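Local coordinates for methionine-R-sulfoxide reductase (Neisseria meningitidis, PDB 3MMH), which catalyses the reduction of free methionine-R-sulfoxide to methionine, using a GAF-type domain to hold the substrate, at residues R77-F80 with G81-V84; A133-H137 with L138-D142. One frame throughout, in Å; residues are numbered along the deposited sequence. Where two conformers were deposited one is given.

Interaction 1. Residues R77-F80 with G81-V84; sequences RIPF and GRGV. With SME (methionine sulfoxide), chain C.
With CG2 anti to its backbone N and CG1 anti to its carbonyl carbon (chi1 -60°), I78 divides its two branches between the chain ahead and the substrate: CG2 lies 3.2 Å from R82 O, while CD1 comes within 3.7 Å of CB of the methionine sulfoxide. R82 turns its CG anti to its own carbonyl carbon (chi1 -65°), which lays the base of the side chain obliquely across the P79 ring, R82 CG at 3.8 Å from P79 CB. The arginine then bends at chi2 and chi3, and its NE reaches a salt bridge with D105, whose OD2 also accepts from G83 N.

Residues P79 to R82 form a type II beta turn closed by R82 N donating to P79 O over 3.0 Å. F80 and G81 occupy the corners, the positive phi of G81 being the usual one for the third residue of this turn. Beyond it V84 N donates to OXT of the substrate at 2.8 Å, and C85 N provides a further bond to the ligand.

The turn thus joins edge strand 77-79, paired with strand 63-70, to helix 83-91, on whose W89 the F80 ring packs edge-to-face.

Interaction 2. Residues A133-H137 with L138-D142; sequences ADSEH and LAQFD. With SME (methionine sulfoxide), chain C; ACT (acetate ion), chain M.
Apolar contacts centre on F141, whose ring comes up against the end of the strand from the returning loop. The far rim of the ring meets the A133 methyl, with A133 CB 3.8 Å from F141 CZ. The edge of the same ring faces the backbone of the strand: S135 N lies near the ring plane, 3.7 Å from F141 CE2. Q140 CB sits over one face of F141, offset toward the rim, and also packs 3.4 Å from S135 OG. The ring of W49 meets F141 as well, the two planes inclined at about 60°.

Polar contacts gather at S135 and H137. S135 OG accepts from H137 N at 2.9 Å with a nearly straight geometry (164°), an ST turn that bends the chain as it leaves the strand. The same hydroxyl donates to OXT of an acetate, probably from the crystallisation liquor, over 2.7 Å, while E136 N donates to the other acetate oxygen, O, at 2.8 Å. The H137 and Q140 side chains lie side by side, their ring and amide planes 64° apart; Q140 OE1 approaches the imidazole at its edge, 3.3 Å from CD2 of H137. Acetate O lies over one face of that ring.

D134 turns away from the loop toward the substrate, its OD1 3.4 Å from the sulfoxide oxygen OE. Close to it are the carboxylates of D132 and E116, which also line the pocket.

The chain therefore leaves strand 126-135, flanked by strands 51-58 and 115-123, and folds back to helix 143-165, with S115 OG bonded to H137 O and Q140 N and D142 OD1 capping T144 N.

In the fold
Interactions 1 and 2 belong to the same antiparallel sheet of the GAF domain and meet at the substrate rather than at each other: their centres are 19 Å apart, and their nearest atoms about 7 Å. Residues 77-84 come first, leading from an outermost strand to a helix, whereas 133-142 leave a strand within the sheet for the final helix. The methionine sulfoxide is approached from two ends, its carboxylate by interaction 1 and its sulfoxide oxygen by D134 of interaction 2. I107 O and E116 supply further hydrogen bonds, and C109, disulfide-bonded to C75, also lines the pocket.

Interaction 1. Residues R77-F80 with G81-V84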
ATOM      1  N   ARG A  77      11.708   5.332   7.039  1.00 11.95           N
ATOM      2  CA  ARG A  77      12.697   6.291   6.610  1.00 12.72           C
ATOM      3  C   ARG A  77      14.027   5.680   6.306  1.00 12.74           C
ATOM      4  O   ARG A  77      14.521   4.966   7.073  1.00 16.40           O
ATOM      5  CB  ARG A  77      12.852   7.440   7.623  1.00 16.62           C
ATOM      6  CG  ARG A  77      11.642   8.361   7.580  1.00 21.02           C
ATOM      7  CD  ARG A  77      11.600   9.498   8.508  1.00 25.10           C
ATOM      8  NE  ARG A  77      10.342  10.216   8.254  1.00 25.38           N
ATOM      9  CZ  ARG A  77      10.124  11.288   7.499  1.00 20.63           C
ATOM     10  NH1 ARG A  77      11.100  11.885   6.852  1.00 21.08           N
ATOM     11  NH2 ARG A  77       8.897  11.780   7.433  1.00 22.83           N
ATOM     12  N   ILE A  78      14.590   5.994   5.152  1.00 12.22           N
ATOM     13  CA  ILE A  78      15.930   5.529   4.743  0.50 12.46           C
ATOM     14  C   ILE A  78      16.745   6.792   4.352  1.00 12.81           C
ATOM     15  O   ILE A  78      16.407   7.473   3.401  1.00 13.53           O
ATOM     16  CB  ILE A  78      15.854   4.503   3.585  0.50 12.83           C
ATOM     17  CG1 ILE A  78      15.032   3.265   4.011  0.50 13.23           C
ATOM     18  CG2 ILE A  78      17.271   4.047   3.207  0.50 14.12           C
ATOM     19  CD1 ILE A  78      14.745   2.351   2.888  0.50 11.22           C
ATOM     20  N   PRO A  79      17.828   7.068   5.067  1.00 13.31           N
ATOM     21  CA  PRO A  79      18.649   8.202   4.705  1.00 14.33           C
ATOM     22  C   PRO A  79      19.257   8.080   3.306  1.00 13.58           C
ATOM     23  O   PRO A  79      19.673   6.981   2.903  1.00 12.57           O
ATOM     24  CB  PRO A  79      19.728   8.246   5.783  1.00 14.75           C
ATOM     25  CG  PRO A  79      19.177   7.470   6.891  1.00 17.33           C
ATOM     26  CD  PRO A  79      18.317   6.418   6.297  1.00 15.16           C
ATOM     27  N   PHE A  80      19.487   9.247   2.675  1.00 14.02           N
ATOM     28  CA  PHE A  80      20.292   9.272   1.449  1.00 14.42           C
ATOM     29  C   PHE A  80      21.575   8.455   1.639  1.00 13.01           C
ATOM     30  O   PHE A  80      22.277   8.641   2.619  1.00 14.66           O
ATOM     31  CB  PHE A  80      20.692  10.728   1.128  1.00 15.05           C
ATOM     32  CG  PHE A  80      21.551  10.863  -0.069  1.00 14.98           C
ATOM     33  CD1 PHE A  80      21.011  10.813  -1.318  1.00 18.64           C
ATOM     34  CD2 PHE A  80      22.936  10.952   0.055  1.00 17.99           C
ATOM     35  CE1 PHE A  80      21.786  10.901  -2.423  1.00 20.60           C
ATOM     36  CE2 PHE A  80      23.743  10.991  -1.045  1.00 20.50           C
ATOM     37  CZ  PHE A  80      23.203  10.973  -2.318  1.00 20.93           C
ATOM     38  N   GLY A  81      21.894   7.620   0.667  1.00 13.73           N
ATOM     39  CA  GLY A  81      23.120   6.850   0.637  1.00 15.23           C
ATOM     40  C   GLY A  81      23.190   5.653   1.505  1.00 14.77           C
ATOM     41  O   GLY A  81      24.194   4.949   1.418  1.00 18.12           O
ATOM     42  N   ARG A  82      22.180   5.380   2.341  1.00 12.98           N
ATOM     43  CA  ARG A  82      22.196   4.230   3.240  1.00 12.06           C
ATOM     44  C   ARG A  82      21.280   3.152   2.666  1.00 12.54           C
ATOM     45  O   ARG A  82      20.198   3.454   2.107  1.00 12.93           O
ATOM     46  CB  ARG A  82      21.673   4.686   4.580  1.00 13.10           C
ATOM     47  CG  ARG A  82      22.560   5.746   5.303  1.00 13.59           C
ATOM     48  CD  ARG A  82      23.959   5.270   5.623  1.00 13.26           C
ATOM     49  NE  ARG A  82      24.009   3.935   6.235  1.00 14.55           N
ATOM     50  CZ  ARG A  82      24.012   3.756   7.538  1.00 14.21           C
ATOM     51  NH1 ARG A  82      23.895   4.728   8.369  1.00 14.75           N
ATOM     52  NH2 ARG A  82      24.078   2.531   8.038  1.00 14.83           N
ATOM     53  N   GLY A  83      21.644   1.902   2.875  1.00 12.45           N
ATOM     54  CA  GLY A  83      20.868   0.786   2.394  1.00 13.54           C
ATOM     55  C   GLY A  83      20.954   0.623   0.887  1.00 12.45           C
ATOM     56  O   GLY A  83      21.460   1.470   0.202  1.00 13.11           O
ATOM     57  N   VAL A  84      20.388  -0.486   0.388  1.00 12.85           N
ATOM     58  CA  VAL A  84      20.271  -0.633  -1.067  1.00 12.38           C
ATOM     59  C   VAL A  84      19.468   0.579  -1.638  1.00 12.25           C
ATOM     60  O   VAL A  84      19.765   1.042  -2.714  1.00 13.31           O
ATOM     61  CB  VAL A  84      19.651  -1.985  -1.413  1.00 11.86           C
ATOM     62  CG1 VAL A  84      19.657  -2.239  -2.894  1.00 15.92           C
ATOM     63  CG2 VAL A  84      20.367  -3.141  -0.685  1.00 15.42           C
TER
HETATM   64  N   SME C 168      16.389  -3.386   2.193  1.00 13.70           N
HETATM   65  CA  SME C 168      16.196  -1.938   1.945  1.00 13.31           C
HETATM   66  CB  SME C 168      15.243  -1.275   2.963  1.00 14.55           C
HETATM   67  CG  SME C 168      13.745  -1.368   2.629  1.00 14.03           C
HETATM   68  S   SME C 168      13.053  -2.918   3.041  1.00 20.21           S
HETATM   69  OE  SME C 168      13.762  -4.148   2.742  1.00 26.51           O
HETATM   70  CE  SME C 168      11.428  -2.692   2.450  1.00 14.89           C
HETATM   71  C   SME C 168      17.524  -1.238   1.872  1.00 13.49           C
HETATM   72  O   SME C 168      17.523  -0.036   1.572  1.00 13.58           O
HETATM   73  OXT SME C 168      18.605  -1.911   2.083  1.00 14.17           O

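Interaction 2. Residues A133-H137 with L138-D142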
ATOM      1  N   ALA A 133      11.875  -4.155  -4.291  1.00  8.61           N
ATOM      2  CA  ALA A 133      11.292  -5.488  -4.220  1.00  8.04           C
ATOM      3  C   ALA A 133      12.269  -6.423  -3.482  1.00  9.10           C
ATOM      4  O   ALA A 133      13.477  -6.327  -3.713  1.00  9.66           O
ATOM      5  CB  ALA A 133      10.902  -6.071  -5.528  1.00 10.11           C
ATOM      6  N   ASP A 134      11.687  -7.281  -2.644  0.50  8.69           N
ATOM      7  CA  ASP A 134      12.476  -8.148  -1.792  0.50  8.78           C
ATOM      8  C   ASP A 134      11.912  -9.570  -1.850  0.50  7.40           C
ATOM      9  O   ASP A 134      10.725  -9.765  -2.056  0.50  6.44           O
ATOM     10  CB  ASP A 134      12.545  -7.593  -0.328  0.50  9.90           C
ATOM     11  CG  ASP A 134      13.034  -6.177  -0.262  0.50 11.37           C
ATOM     12  OD1 ASP A 134      14.244  -6.002  -0.070  0.50 10.44           O
ATOM     13  OD2 ASP A 134      12.166  -5.265  -0.421  0.50 11.36           O
ATOM     14  N   SER A 135      12.787 -10.543  -1.686  1.00 10.01           N
ATOM     15  CA  SER A 135      12.427 -11.967  -1.724  1.00 10.55           C
ATOM     16  C   SER A 135      13.073 -12.689  -0.544  1.00 11.59           C
ATOM     17  O   SER A 135      14.179 -12.359  -0.142  1.00 12.83           O
ATOM     18  CB  SER A 135      12.926 -12.576  -2.999  1.00 11.36           C
ATOM     19  OG  SER A 135      12.599 -13.972  -3.039  1.00 13.02           O
ATOM     20  N   GLU A 136      12.365 -13.676  -0.040  1.00 13.40           N
ATOM     21  CA  GLU A 136      12.953 -14.644   0.893  1.00 15.22           C
ATOM     22  C   GLU A 136      13.886 -15.634   0.241  1.00 15.74           C
ATOM     23  O   GLU A 136      14.570 -16.361   0.971  1.00 20.97           O
ATOM     24  CB  GLU A 136      11.839 -15.426   1.594  1.00 16.59           C
ATOM     25  CG  GLU A 136      11.060 -14.589   2.521  1.00 19.63           C
ATOM     26  CD  GLU A 136      10.173 -15.455   3.443  1.00 25.86           C
ATOM     27  OE1 GLU A 136      10.656 -15.915   4.467  1.00 30.30           O
ATOM     28  OE2 GLU A 136       8.962 -15.574   3.124  1.00 26.71           O
ATOM     29  N   HIS A 137      13.944 -15.707  -1.096  1.00 16.55           N
ATOM     30  CA  HIS A 137      14.822 -16.648  -1.840  1.00 16.07           C
ATOM     31  C   HIS A 137      16.105 -15.892  -2.191  1.00 17.24           C
ATOM     32  O   HIS A 137      16.048 -14.661  -2.389  1.00 18.92           O
ATOM     33  CB  HIS A 137      14.133 -17.131  -3.133  1.00 16.94           C
ATOM     34  CG  HIS A 137      12.777 -17.675  -2.894  1.00 22.49           C
ATOM     35  ND1 HIS A 137      12.480 -18.497  -1.831  1.00 28.47           N
ATOM     36  CD2 HIS A 137      11.614 -17.462  -3.546  1.00 22.94           C
ATOM     37  CE1 HIS A 137      11.192 -18.811  -1.868  1.00 28.54           C
ATOM     38  NE2 HIS A 137      10.640 -18.165  -2.878  1.00 29.12           N
ATOM     39  N   LEU A 138      17.243 -16.580  -2.272  1.00 17.66           N
ATOM     40  CA  LEU A 138      18.462 -15.997  -2.831  1.00 18.48           C
ATOM     41  C   LEU A 138      18.274 -15.773  -4.331  1.00 19.39           C
ATOM     42  O   LEU A 138      17.657 -16.551  -4.993  1.00 20.63           O
ATOM     43  CB  LEU A 138      19.639 -16.929  -2.611  1.00 21.33           C
ATOM     44  CG  LEU A 138      20.183 -16.981  -1.220  1.00 22.40           C
ATOM     45  CD1 LEU A 138      21.057 -18.207  -1.016  1.00 26.79           C
ATOM     46  CD2 LEU A 138      20.923 -15.733  -0.834  1.00 25.23           C
ATOM     47  N   ALA A 139      18.902 -14.711  -4.862  1.00 17.12           N
ATOM     48  CA  ALA A 139      18.992 -14.472  -6.313  1.00 17.97           C
ATOM     49  C   ALA A 139      17.640 -14.553  -6.969  1.00 17.34           C
ATOM     50  O   ALA A 139      17.554 -14.990  -8.133  1.00 20.89           O
ATOM     51  CB  ALA A 139      19.964 -15.567  -7.009  1.00 21.17           C
ATOM     52  N   GLN A 140      16.606 -13.964  -6.363  1.00 15.01           N
ATOM     53  CA  GLN A 140      15.313 -13.935  -7.019  1.00 14.09           C
ATOM     54  C   GLN A 140      15.289 -12.905  -8.146  1.00 13.10           C
ATOM     55  O   GLN A 140      14.436 -12.998  -9.034  1.00 13.30           O
ATOM     56  CB  GLN A 140      14.218 -13.661  -5.987  1.00 13.54           C
ATOM     57  CG  GLN A 140      12.845 -13.966  -6.576  1.00 15.47           C
ATOM     58  CD  GLN A 140      12.651 -15.435  -6.930  1.00 18.28           C
ATOM     59  OE1 GLN A 140      13.143 -16.290  -6.190  1.00 20.01           O
ATOM     60  NE2 GLN A 140      11.998 -15.744  -8.059  1.00 17.13           N
ATOM     61  N   PHE A 141      16.153 -11.915  -8.088  1.00 11.95           N
ATOM     62  CA  PHE A 141      16.138 -10.806  -9.012  1.00 11.05           C
ATOM     63  C   PHE A 141      17.404 -10.800  -9.868  1.00 11.87           C
ATOM     64  O   PHE A 141      18.512 -11.000  -9.362  1.00 13.46           O
ATOM     65  CB  PHE A 141      16.008  -9.443  -8.312  1.00 10.92           C
ATOM     66  CG  PHE A 141      14.852  -9.427  -7.349  1.00 10.53           C
ATOM     67  CD1 PHE A 141      13.574  -9.256  -7.812  1.00 10.04           C
ATOM     68  CD2 PHE A 141      15.040  -9.628  -5.987  1.00 10.76           C
ATOM     69  CE1 PHE A 141      12.519  -9.268  -6.905  1.00 10.91           C
ATOM     70  CE2 PHE A 141      13.981  -9.652  -5.122  1.00 11.35           C
ATOM     71  CZ  PHE A 141      12.706  -9.456  -5.574  1.00 10.63           C
ATOM     72  N   ASP A 142      17.212 -10.649 -11.170  1.00 11.70           N
ATOM     73  CA  ASP A 142      18.295 -10.703 -12.095  1.00 12.12           C
ATOM     74  C   ASP A 142      18.102  -9.663 -13.213  1.00 12.08           C
ATOM     75  O   ASP A 142      17.357  -8.689 -13.057  1.00 12.48           O
ATOM     76  CB  ASP A 142      18.454 -12.147 -12.613  1.00 12.86           C
ATOM     77  CG  ASP A 142      17.337 -12.606 -13.476  1.00 14.36           C
ATOM     78  OD1 ASP A 142      16.492 -11.803 -13.881  1.00 14.16           O
ATOM     79  OD2 ASP A 142      17.269 -13.812 -13.784  1.00 18.67           O
TER
HETATM   80  N   SME C 168      16.389  -3.386   2.193  1.00 13.70           N
HETATM   81  CA  SME C 168      16.196  -1.938   1.945  1.00 13.31           C
HETATM   82  CB  SME C 168      15.243  -1.275   2.963  1.00 14.55           C
HETATM   83  CG  SME C 168      13.745  -1.368   2.629  1.00 14.03           C
HETATM   84  S   SME C 168      13.053  -2.918   3.041  1.00 20.21           S
HETATM   85  OE  SME C 168      13.762  -4.148   2.742  1.00 26.51           O
HETATM   86  CE  SME C 168      11.428  -2.692   2.450  1.00 14.89           C
HETATM   87  C   SME C 168      17.524  -1.238   1.872  1.00 13.49           C
HETATM   88  O   SME C 168      17.523  -0.036   1.572  1.00 13.58           O
HETATM   89  OXT SME C 168      18.605  -1.911   2.083  1.00 14.17           O
HETATM   90  C   ACT M 178       9.378 -14.531  -2.189  0.90 19.78           C
HETATM   91  O   ACT M 178       9.826 -14.520  -1.002  0.90 19.42           O
HETATM   92  OXT ACT M 178       9.937 -13.958  -3.168  0.90 18.10           O
HETATM   93  CH3 ACT M 178       8.178 -15.416  -2.405  0.90 20.20           C